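Local structure of 3-polyprenyl-4-hydroxybenzoate decarboxylase and related decarboxylases (Pelotomaculum thermopropionicum SI, 6H6V) at residues G128-A133 with I150-V155; F257-R262 with N401-S406; T58-D63 with S293-L298. The protein interconverts 2,5-furandicarboxylic acid and 2-furoic acid by reversible decarboxylation, as a UbiD-class flavoenzyme that binds FMN and its prenylated form. All coordinates share one frame; numbering follows the deposited sequence.

Interaction 1 of 3, residues G128-A133 with I150-V155; sequences GPYITA and IHRLQV. With FMN (flavin mononucleotide), chain B.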
loop_
_atom_site.group_PDB
_atom_site.type_symbol
_atom_site.label_atom_id
_atom_site.label_comp_id
_atom_site.label_asym_id
_atom_site.label_seq_id
_atom_site.Cartn_x
_atom_site.Cartn_y
_atom_site.Cartn_z
ATOM N N GLY F 128 18.639 -27.907 32.304
ATOM C CA GLY F 128 18.803 -28.371 33.671
ATOM C C GLY F 128 18.179 -27.420 34.672
ATOM O O GLY F 128 17.294 -26.633 34.322
ATOM N N PRO F 129 18.630 -27.496 35.937
ATOM C CA PRO F 129 18.242 -26.517 36.953
ATOM C C PRO F 129 18.869 -25.158 36.679
ATOM O O PRO F 129 20.046 -25.076 36.283
ATOM C CB PRO F 129 18.806 -27.105 38.248
ATOM C CG PRO F 129 19.001 -28.551 37.955
ATOM C CD PRO F 129 19.398 -28.605 36.522
ATOM N N TYR F 130 18.086 -24.107 36.905
ATOM C CA TYR F 130 18.504 -22.740 36.609
ATOM C C TYR F 130 18.252 -21.839 37.818
ATOM O O TYR F 130 17.207 -21.943 38.478
ATOM C CB TYR F 130 17.730 -22.203 35.397
ATOM C CG TYR F 130 18.434 -22.364 34.068
ATOM C CD1 TYR F 130 18.307 -23.526 33.326
ATOM C CD2 TYR F 130 19.218 -21.329 33.550
ATOM C CE1 TYR F 130 18.942 -23.668 32.100
ATOM C CE2 TYR F 130 19.865 -21.450 32.324
ATOM C CZ TYR F 130 19.728 -22.622 31.595
ATOM O OH TYR F 130 20.367 -22.756 30.382
ATOM N N ILE F 131 19.209 -20.958 38.102
ATOM C CA ILE F 131 19.021 -19.916 39.092
ATOM C C ILE F 131 18.491 -18.720 38.319
ATOM O O ILE F 131 19.182 -18.204 37.415
ATOM C CB ILE F 131 20.337 -19.546 39.795
ATOM C CG1 ILE F 131 20.887 -20.739 40.583
ATOM C CG2 ILE F 131 20.142 -18.358 40.727
ATOM C CD1 ILE F 131 22.360 -20.610 40.915
ATOM N N THR F 132 17.282 -18.290 38.677
ATOM C CA THR F 132 16.528 -17.314 37.894
ATOM C C THR F 132 16.383 -15.946 38.529
ATOM O O THR F 132 16.053 -14.995 37.815
ATOM C CB THR F 132 15.109 -17.837 37.577
ATOM O OG1 THR F 132 14.428 -18.200 38.784
ATOM C CG2 THR F 132 15.188 -19.050 36.682
ATOM N N ALA F 133 16.629 -15.834 39.840
ATOM C CA ALA F 133 16.342 -14.599 40.587
ATOM C C ALA F 133 17.571 -13.966 41.260
ATOM O O ALA F 133 17.428 -13.218 42.237
ATOM C CB ALA F 133 15.266 -14.869 41.621
ATOM N N ILE F 150 20.353 -8.876 36.028
ATOM C CA ILE F 150 19.922 -10.233 36.335
ATOM C C ILE F 150 20.211 -11.123 35.134
ATOM O O ILE F 150 19.933 -10.734 34.006
ATOM C CB ILE F 150 18.414 -10.283 36.653
ATOM C CG1 ILE F 150 18.099 -9.419 37.878
ATOM C CG2 ILE F 150 17.977 -11.726 36.900
ATOM C CD1 ILE F 150 16.628 -9.318 38.213
ATOM N N HIS F 151 20.765 -12.308 35.376
ATOM C CA HIS F 151 21.125 -13.235 34.305
ATOM C C HIS F 151 20.792 -14.642 34.693
ATOM O O HIS F 151 21.023 -15.029 35.835
ATOM C CB HIS F 151 22.616 -13.168 34.006
ATOM C CG HIS F 151 23.089 -11.803 33.653
ATOM N ND1 HIS F 151 23.304 -11.418 32.355
ATOM C CD2 HIS F 151 23.345 -10.718 34.417
ATOM C CE1 HIS F 151 23.678 -10.149 32.330
ATOM N NE2 HIS F 151 23.715 -9.701 33.573
ATOM N N ARG F 152 20.253 -15.405 33.750
ATOM C CA ARG F 152 19.966 -16.811 34.000
ATOM C C ARG F 152 21.277 -17.589 34.167
ATOM O O ARG F 152 22.274 -17.309 33.486
ATOM C CB ARG F 152 19.103 -17.409 32.892
ATOM C CG ARG F 152 19.807 -17.686 31.575
ATOM C CD ARG F 152 18.824 -18.279 30.593
ATOM N NE ARG F 152 19.488 -18.689 29.366
ATOM C CZ ARG F 152 19.037 -18.491 28.129
ATOM N NH1 ARG F 152 17.903 -17.834 27.880
ATOM N NH2 ARG F 152 19.772 -18.925 27.114
ATOM N N LEU F 153 21.277 -18.533 35.102
ATOM C CA LEU F 153 22.478 -19.277 35.452
ATOM C C LEU F 153 22.124 -20.744 35.467
ATOM O O LEU F 153 21.402 -21.206 36.355
ATOM C CB LEU F 153 23.005 -18.830 36.812
ATOM C CG LEU F 153 23.308 -17.332 36.910
ATOM C CD1 LEU F 153 23.331 -16.857 38.349
ATOM C CD2 LEU F 153 24.623 -17.023 36.214
ATOM N N GLN F 154 22.587 -21.457 34.447
ATOM C CA GLN F 154 22.460 -22.907 34.399
ATOM C C GLN F 154 23.458 -23.530 35.371
ATOM O O GLN F 154 24.638 -23.180 35.353
ATOM C CB GLN F 154 22.764 -23.424 32.999
ATOM C CG GLN F 154 22.327 -24.862 32.801
ATOM C CD GLN F 154 22.665 -25.395 31.429
ATOM O OE1 GLN F 154 23.067 -24.648 30.520
ATOM N NE2 GLN F 154 22.505 -26.697 31.263
ATOM N N VAL F 155 22.988 -24.453 36.202
ATOM C CA VAL F 155 23.876 -25.232 37.059
ATOM C C VAL F 155 24.483 -26.350 36.199
ATOM O O VAL F 155 23.779 -27.286 35.816
ATOM C CB VAL F 155 23.122 -25.802 38.279
ATOM C CG1 VAL F 155 24.074 -26.592 39.165
ATOM C CG2 VAL F 155 22.457 -24.678 39.081
HETATM N N1 FMN B . 19.709 -10.528 30.584
HETATM C C2 FMN B . 20.604 -11.384 30.037
HETATM O O2 FMN B . 21.520 -10.901 29.327
HETATM N N3 FMN B . 20.544 -12.723 30.239
HETATM C C4 FMN B . 19.602 -13.297 31.001
HETATM O O4 FMN B . 19.549 -14.537 31.218
HETATM C C4A FMN B . 18.617 -12.400 31.609
HETATM N N5 FMN B . 17.670 -12.901 32.375
HETATM C C5A FMN B . 16.777 -12.102 32.947
HETATM C C6 FMN B . 15.836 -12.721 33.735
HETATM C C7 FMN B . 14.879 -11.965 34.364
HETATM C C7M FMN B . 13.946 -12.788 35.196
HETATM C C8 FMN B . 14.848 -10.459 34.195
HETATM C C8M FMN B . 13.822 -9.547 34.826
HETATM C C9 FMN B . 15.811 -9.853 33.395
HETATM C C9A FMN B . 16.787 -10.622 32.753
HETATM N N10 FMN B . 17.802 -10.082 31.938
HETATM C C10 FMN B . 18.708 -10.965 31.351
HETATM C "C1'" FMN B . 17.890 -8.655 31.605
HETATM C "C2'" FMN B . 18.904 -7.804 32.326
HETATM O "O2'" FMN B . 19.095 -8.139 33.708
HETATM C "C3'" FMN B . 18.314 -6.425 32.249
HETATM O "O3'" FMN B . 17.921 -6.114 30.925
HETATM C "C4'" FMN B . 19.283 -5.412 32.765
HETATM O "O4'" FMN B . 18.529 -4.174 32.744
HETATM C "C5'" FMN B . 20.625 -5.373 31.993
HETATM O "O5'" FMN B . 21.138 -4.024 32.016
HETATM P P FMN B . 22.618 -3.467 32.363
HETATM O O1P FMN B . 23.484 -4.348 31.495
HETATM O O2P FMN B . 22.502 -1.982 32.063
HETATM O O3P FMN B . 22.825 -3.698 33.834
HETATM O O HOH W 1 19.376 -15.621 38.091
#
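Y130 and Q154 sit opposite each other in the beta hairpin of strands 130-139 and 146-157, part of the FMN-binding, Rift-related domain of this UbiD enzyme. They make an antiparallel non-hydrogen-bonded pair. Next to it comes the hydrogen-bonded pair I131-L153, where I131 N donates to L153 O at 2.8 Å and L153 N returns a bond to I131 O. V155 N extends the ladder to P129 O, 3.0 Å away and almost straight at 176°.

The side chain of Q154 runs across the tyrosine. Its CB lies over one face of the Y130 ring, 3.8 Å from the centroid, a CH-pi contact. CG stands anti to the backbone N (chi1 -166°), which carries it on to Y130 CZ at 3.6 Å. From there the extended chain takes CD past the phenol oxygen, and the amide plane ends up only 18° from parallel to the ring. At the tip, Q154 OE1 lies 3.3 Å from Y130 OH, yet each has another partner: OE1 accepts from G255 N, while OH bonds to E254.

The other face of the hairpin is apolar. I131 CB meets L153 CB at 4.1 Å, and strand 160-163 packs against both side chains.

R152 brings the contact to the flavin. Its CD passes 3.8 Å from Y130 CE2, and its guanidinium forms salt bridges with E254 and E259, consistent with the Glu-Arg-Glu network of UbiD decarboxylases. Its backbone N donates to FMN O4 at 2.8 Å, while I150 uses both N and O to hold the ribityl hydroxyl O2'. Where the two strands part, one water donates to both I131 O and H151 O.

Interaction 2 of 3, residues F257-R262 with N401-S406; sequences FGEYPR and NRLDPS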
loop_
_atom_site.group_PDB
_atom_site.type_symbol
_atom_site.label_atom_id
_atom_site.label_comp_id
_atom_site.label_asym_id
_atom_site.label_seq_id
_atom_site.Cartn_x
_atom_site.Cartn_y
_atom_site.Cartn_z
ATOM N N PHE F 257 16.603 -22.932 27.287
ATOM C CA PHE F 257 15.891 -22.483 28.484
ATOM C C PHE F 257 14.593 -21.799 28.063
ATOM O O PHE F 257 14.588 -21.008 27.113
ATOM C CB PHE F 257 16.780 -21.500 29.239
ATOM C CG PHE F 257 16.167 -20.958 30.498
ATOM C CD1 PHE F 257 16.032 -21.766 31.618
ATOM C CD2 PHE F 257 15.733 -19.627 30.568
ATOM C CE1 PHE F 257 15.479 -21.266 32.792
ATOM C CE2 PHE F 257 15.179 -19.125 31.740
ATOM C CZ PHE F 257 15.050 -19.938 32.850
ATOM N N GLY F 258 13.496 -22.107 28.749
ATOM C CA GLY F 258 12.216 -21.459 28.476
ATOM C C GLY F 258 12.300 -20.002 28.920
ATOM O O GLY F 258 12.625 -19.718 30.080
ATOM N N GLU F 259 12.015 -19.085 27.999
ATOM C CA GLU F 259 12.229 -17.660 28.222
ATOM C C GLU F 259 10.931 -16.832 28.285
ATOM O O GLU F 259 9.829 -17.362 28.146
ATOM C CB GLU F 259 13.187 -17.112 27.149
ATOM C CG GLU F 259 14.655 -17.071 27.574
ATOM C CD GLU F 259 14.939 -16.210 28.824
ATOM O OE1 GLU F 259 16.082 -16.326 29.353
ATOM O OE2 GLU F 259 14.049 -15.428 29.283
ATOM N N TYR F 260 11.076 -15.521 28.498
ATOM C CA TYR F 260 9.951 -14.595 28.680
ATOM C C TYR F 260 8.802 -14.676 27.659
ATOM O O TYR F 260 7.639 -14.489 28.050
ATOM C CB TYR F 260 10.445 -13.139 28.816
ATOM C CG TYR F 260 11.065 -12.589 27.545
ATOM C CD1 TYR F 260 10.261 -12.082 26.506
ATOM C CD2 TYR F 260 12.454 -12.590 27.367
ATOM C CE1 TYR F 260 10.827 -11.608 25.332
ATOM C CE2 TYR F 260 13.026 -12.112 26.202
ATOM C CZ TYR F 260 12.216 -11.621 25.181
ATOM O OH TYR F 260 12.788 -11.148 24.016
ATOM N N PRO F 261 9.095 -14.971 26.366
ATOM C CA PRO F 261 7.982 -14.955 25.421
ATOM C C PRO F 261 7.280 -16.302 25.242
ATOM O O PRO F 261 6.584 -16.505 24.246
ATOM C CB PRO F 261 8.669 -14.529 24.126
ATOM C CG PRO F 261 9.999 -15.182 24.198
ATOM C CD PRO F 261 10.351 -15.317 25.670
ATOM N N ARG F 262 7.441 -17.206 26.205
ATOM C CA ARG F 262 6.882 -18.544 26.144
ATOM C C ARG F 262 7.480 -19.354 24.966
ATOM O O ARG F 262 6.824 -20.229 24.444
ATOM C CB ARG F 262 5.331 -18.524 26.185
ATOM C CG ARG F 262 4.757 -18.083 27.547
ATOM C CD ARG F 262 3.262 -17.731 27.587
ATOM N NE ARG F 262 3.030 -16.433 28.282
ATOM C CZ ARG F 262 1.951 -15.637 28.162
ATOM N NH1 ARG F 262 0.889 -15.982 27.413
ATOM N NH2 ARG F 262 1.920 -14.470 28.824
ATOM N N ASN F 401 13.569 -8.200 17.329
ATOM C CA ASN F 401 14.049 -8.986 18.456
ATOM C C ASN F 401 14.373 -10.388 17.969
ATOM O O ASN F 401 13.576 -10.975 17.249
ATOM C CB ASN F 401 12.921 -9.039 19.475
ATOM C CG ASN F 401 13.380 -9.505 20.830
ATOM O OD1 ASN F 401 14.254 -8.879 21.443
ATOM N ND2 ASN F 401 12.792 -10.591 21.321
ATOM N N ARG F 402 15.519 -10.938 18.348
ATOM C CA ARG F 402 15.911 -12.271 17.845
ATOM C C ARG F 402 15.032 -13.393 18.369
ATOM O O ARG F 402 14.792 -14.367 17.658
ATOM C CB ARG F 402 17.375 -12.587 18.153
ATOM C CG ARG F 402 18.326 -11.860 17.226
ATOM C CD ARG F 402 19.774 -12.293 17.443
ATOM N NE ARG F 402 20.647 -11.570 16.516
ATOM C CZ ARG F 402 20.779 -11.833 15.210
ATOM N NH1 ARG F 402 20.121 -12.840 14.637
ATOM N NH2 ARG F 402 21.594 -11.082 14.474
ATOM N N LEU F 403 14.529 -13.232 19.592
ATOM C CA LEU F 403 13.771 -14.283 20.266
ATOM C C LEU F 403 12.315 -14.392 19.792
ATOM O O LEU F 403 11.698 -15.433 19.972
ATOM C CB LEU F 403 13.845 -14.097 21.789
ATOM C CG LEU F 403 14.086 -15.380 22.582
ATOM C CD1 LEU F 403 15.477 -15.959 22.321
ATOM C CD2 LEU F 403 13.880 -15.110 24.077
ATOM N N ASP F 404 11.768 -13.319 19.221
ATOM C CA ASP F 404 10.498 -13.368 18.482
ATOM C C ASP F 404 10.722 -14.290 17.275
ATOM O O ASP F 404 11.473 -13.953 16.362
ATOM C CB ASP F 404 10.056 -11.931 18.089
ATOM C CG ASP F 404 9.011 -11.874 16.945
ATOM O OD1 ASP F 404 8.291 -12.871 16.686
ATOM O OD2 ASP F 404 8.906 -10.783 16.310
ATOM N N PRO F 405 10.092 -15.468 17.280
ATOM C CA PRO F 405 10.352 -16.442 16.228
ATOM C C PRO F 405 9.745 -16.098 14.868
ATOM O O PRO F 405 10.126 -16.695 13.860
ATOM C CB PRO F 405 9.744 -17.717 16.783
ATOM C CG PRO F 405 8.641 -17.253 17.650
ATOM C CD PRO F 405 9.048 -15.924 18.208
ATOM N N SER F 406 8.814 -15.155 14.829
ATOM C CA SER F 406 8.309 -14.648 13.549
ATOM C C SER F 406 9.303 -13.726 12.865
ATOM O O SER F 406 9.142 -13.421 11.681
ATOM C CB SER F 406 6.986 -13.900 13.732
ATOM O OG SER F 406 7.196 -12.677 14.408
#
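N401 and Y260 meet where the type I beta turn E259-R262, just after a strand of the Rift-related domain, touches a loop of the C-terminal domain. N401 leads with its amide: chi1 of -165° swings it to the far side of CB from the backbone N, and ND2 donates to Y260 OH at 2.8 Å. The amide approaches the ring at its edge, near the ring plane, but the two flat groups are turned 49° apart. Y260 OH also has a weak bond to Y332, and R331 makes a cation-pi contact with the ring.

R402 turns its end away and makes a salt bridge with D409. L403 does the apolar work, and one methyl, CD2, does nearly all of it. CD2 lies 3.7 Å from E259 CB, with Y260 CE2 and P261 CD nearly as close, so three consecutive residues of the turn close around it. The proline also leans on the tyrosine, its CD resting over one face of the Y260 ring near the rim. E259 gives only its aliphatic part to the leucine; OE2 bends back to accept from Y260 N, while OE1 serves R152. Were Y260 replaced by an alanine, N401 ND2 would probably lose this acceptor and a gap would open beside L403 CD2, loosening the join between the two domains.

D404 and the residues after it turn away from the tyrosine toward the second subunit. There P405 O accepts from R429 of that subunit; in segment 257-262, P261 O accepts from W380 of the second subunit. D404 OD2 makes a salt bridge with K361, and OD1 closes an Asx turn: S406 N donates to D404 OD1 at 3.0 Å from well above the carboxylate plane, and S406 OG donates to the same atom.

Interaction 3 of 3, residues T58-D63 with S293-L298; sequences TGLAGD and SREHLL. With FMN (flavin mononucleotide), chain B.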
loop_
_atom_site.group_PDB
_atom_site.type_symbol
_atom_site.label_atom_id
_atom_site.label_comp_id
_atom_site.label_asym_id
_atom_site.label_seq_id
_atom_site.Cartn_x
_atom_site.Cartn_y
_atom_site.Cartn_z
ATOM N N THR F 58 8.253 -17.892 45.637
ATOM C CA THR F 58 8.061 -17.411 44.274
ATOM C C THR F 58 6.890 -16.448 44.193
ATOM O O THR F 58 5.926 -16.571 44.938
ATOM C CB THR F 58 7.845 -18.576 43.279
ATOM O OG1 THR F 58 8.115 -18.111 41.954
ATOM C CG2 THR F 58 6.415 -19.132 43.324
ATOM N N GLY F 59 6.976 -15.506 43.271
ATOM C CA GLY F 59 5.902 -14.553 43.040
ATOM C C GLY F 59 5.825 -13.446 44.077
ATOM O O GLY F 59 4.732 -13.073 44.499
ATOM N N LEU F 60 6.982 -12.901 44.451
ATOM C CA LEU F 60 7.082 -11.758 45.377
ATOM C C LEU F 60 6.239 -10.559 44.976
ATOM O O LEU F 60 5.786 -9.810 45.846
ATOM C CB LEU F 60 8.525 -11.266 45.483
ATOM C CG LEU F 60 9.594 -12.233 45.986
ATOM C CD1 LEU F 60 10.900 -11.474 46.171
ATOM C CD2 LEU F 60 9.165 -12.884 47.283
ATOM N N ALA F 61 6.085 -10.340 43.668
ATOM C CA ALA F 61 5.170 -9.317 43.167
ATOM C C ALA F 61 4.648 -9.706 41.793
ATOM O O ALA F 61 5.413 -9.740 40.825
ATOM C CB ALA F 61 5.867 -7.976 43.106
ATOM N N GLY F 62 3.352 -9.996 41.715
ATOM C CA GLY F 62 2.741 -10.454 40.480
ATOM C C GLY F 62 1.785 -9.466 39.851
ATOM O O GLY F 62 1.061 -9.818 38.931
ATOM N N ASP F 63 1.756 -8.235 40.344
ATOM C CA ASP F 63 0.877 -7.222 39.761
ATOM C C ASP F 63 1.418 -5.854 40.066
ATOM O O ASP F 63 2.274 -5.700 40.935
ATOM C CB ASP F 63 -0.587 -7.380 40.234
ATOM C CG ASP F 63 -0.751 -7.279 41.760
ATOM O OD1 ASP F 63 -0.417 -6.201 42.323
ATOM O OD2 ASP F 63 -1.244 -8.248 42.396
ATOM N N SER F 293 6.274 -15.817 34.050
ATOM C CA SER F 293 5.335 -15.416 35.095
ATOM C C SER F 293 5.226 -13.911 35.101
ATOM O O SER F 293 6.049 -13.203 34.536
ATOM C CB SER F 293 5.790 -15.903 36.481
ATOM O OG SER F 293 6.951 -15.215 36.924
ATOM N N ARG F 294 4.211 -13.442 35.791
ATOM C CA ARG F 294 3.930 -12.026 35.918
ATOM C C ARG F 294 5.075 -11.302 36.633
ATOM O O ARG F 294 5.418 -10.176 36.277
ATOM C CB ARG F 294 2.632 -11.842 36.698
ATOM C CG ARG F 294 1.621 -11.001 35.989
ATOM C CD ARG F 294 1.109 -11.681 34.722
ATOM N NE ARG F 294 -0.123 -11.004 34.383
ATOM C CZ ARG F 294 -0.972 -11.372 33.448
ATOM N NH1 ARG F 294 -0.700 -12.401 32.671
ATOM N NH2 ARG F 294 -2.083 -10.667 33.287
ATOM N N GLU F 295 5.646 -11.953 37.643
ATOM C CA GLU F 295 6.836 -11.463 38.334
ATOM C C GLU F 295 7.962 -11.191 37.331
ATOM O O GLU F 295 8.533 -10.101 37.310
ATOM C CB GLU F 295 7.288 -12.492 39.379
ATOM C CG GLU F 295 8.475 -12.071 40.240
ATOM C CD GLU F 295 8.823 -13.081 41.347
ATOM O OE1 GLU F 295 8.754 -14.319 41.104
ATOM O OE2 GLU F 295 9.184 -12.628 42.461
ATOM N N HIS F 296 8.245 -12.189 36.495
ATOM C CA HIS F 296 9.250 -12.076 35.443
ATOM C C HIS F 296 8.955 -10.942 34.478
ATOM O O HIS F 296 9.814 -10.107 34.204
ATOM C CB HIS F 296 9.355 -13.385 34.665
ATOM C CG HIS F 296 10.488 -13.428 33.685
ATOM N ND1 HIS F 296 10.681 -14.487 32.833
ATOM C CD2 HIS F 296 11.459 -12.533 33.384
ATOM C CE1 HIS F 296 11.732 -14.264 32.067
ATOM N NE2 HIS F 296 12.229 -13.088 32.387
ATOM N N LEU F 297 7.738 -10.922 33.961
ATOM C CA LEU F 297 7.376 -9.958 32.935
ATOM C C LEU F 297 7.335 -8.531 33.467
ATOM O O LEU F 297 7.851 -7.632 32.832
ATOM C CB LEU F 297 6.055 -10.347 32.262
ATOM C CG LEU F 297 6.102 -11.675 31.489
ATOM C CD1 LEU F 297 4.730 -12.071 30.979
ATOM C CD2 LEU F 297 7.083 -11.625 30.327
ATOM N N LEU F 298 6.749 -8.325 34.628
ATOM C CA LEU F 298 6.619 -6.975 35.178
ATOM C C LEU F 298 7.921 -6.340 35.643
ATOM O O LEU F 298 8.012 -5.112 35.674
ATOM C CB LEU F 298 5.593 -6.948 36.296
ATOM C CG LEU F 298 4.163 -7.192 35.848
ATOM C CD1 LEU F 298 3.310 -7.189 37.115
ATOM C CD2 LEU F 298 3.687 -6.132 34.862
HETATM N N1 FMN B . 19.709 -10.528 30.584
HETATM C C2 FMN B . 20.604 -11.384 30.037
HETATM O O2 FMN B . 21.520 -10.901 29.327
HETATM N N3 FMN B . 20.544 -12.723 30.239
HETATM C C4 FMN B . 19.602 -13.297 31.001
HETATM O O4 FMN B . 19.549 -14.537 31.218
HETATM C C4A FMN B . 18.617 -12.400 31.609
HETATM N N5 FMN B . 17.670 -12.901 32.375
HETATM C C5A FMN B . 16.777 -12.102 32.947
HETATM C C6 FMN B . 15.836 -12.721 33.735
HETATM C C7 FMN B . 14.879 -11.965 34.364
HETATM C C7M FMN B . 13.946 -12.788 35.196
HETATM C C8 FMN B . 14.848 -10.459 34.195
HETATM C C8M FMN B . 13.822 -9.547 34.826
HETATM C C9 FMN B . 15.811 -9.853 33.395
HETATM C C9A FMN B . 16.787 -10.622 32.753
HETATM N N10 FMN B . 17.802 -10.082 31.938
HETATM C C10 FMN B . 18.708 -10.965 31.351
HETATM C "C1'" FMN B . 17.890 -8.655 31.605
HETATM C "C2'" FMN B . 18.904 -7.804 32.326
HETATM O "O2'" FMN B . 19.095 -8.139 33.708
HETATM C "C3'" FMN B . 18.314 -6.425 32.249
HETATM O "O3'" FMN B . 17.921 -6.114 30.925
HETATM C "C4'" FMN B . 19.283 -5.412 32.765
HETATM O "O4'" FMN B . 18.529 -4.174 32.744
HETATM C "C5'" FMN B . 20.625 -5.373 31.993
HETATM O "O5'" FMN B . 21.138 -4.024 32.016
HETATM P P FMN B . 22.618 -3.467 32.363
HETATM O O1P FMN B . 23.484 -4.348 31.495
HETATM O O2P FMN B . 22.502 -1.982 32.063
HETATM O O3P FMN B . 22.825 -3.698 33.834
#
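E295 reaches out from the first turn of helix 294-315 to the loop after strand 56-58 and grips it by two successive backbone amides. Its side chain is stretched out, chi1 -176° and extended beyond CG, and the carboxylate is laid with one face toward the loop backbone. OE1 accepts from G59 N at 3.0 Å and OE2 from L60 N at 3.0 Å. Both N-H groups come from well above the carboxylate plane, 51° and 66° out of it, so the loop backbone lies against the flat group. Closer to the helix, E295 CA makes a C-H...O contact with A61 O at 3.3 Å.

R294 lays its CB and CG against G62 O, then bends at chi2 and leaves for E376 of the second subunit. One turn on, L298 sets CD1 on the backbone of D63, 3.6 Å from its CA. H296 points away from the loop, its ring beside the FMN methyl C7M.

With H287 NE2 also bonded to OE2, the buried carboxylate has three hydrogen-bond partners; these, and the nearby helix N-terminus, would probably help stabilise a negative charge on E295.

In the fold
Interaction 1 is the most buried, a strand ladder with an apolar face in the FMN-binding domain. Interactions 2 and 3 are partly buried. Interaction 2 joins the Rift-related and C-terminal domains through a tyrosine-asparagine bond and a leucine methyl, while interaction 3 ties a loop of the N-terminal domain to the start of helix 294-315 through a carboxylate on backbone amides. Interactions 1 and 2 reach the same sheet, and F257 packs on Y130, R152 and T132. Between interactions 2 and 3, Y260 meets H296 and L297. Segments 150-155 and 293-298 approach the flavin, by hydrogen bonds and a histidine ring respectively. The second subunit touches interactions 2 and 3 but not interaction 1.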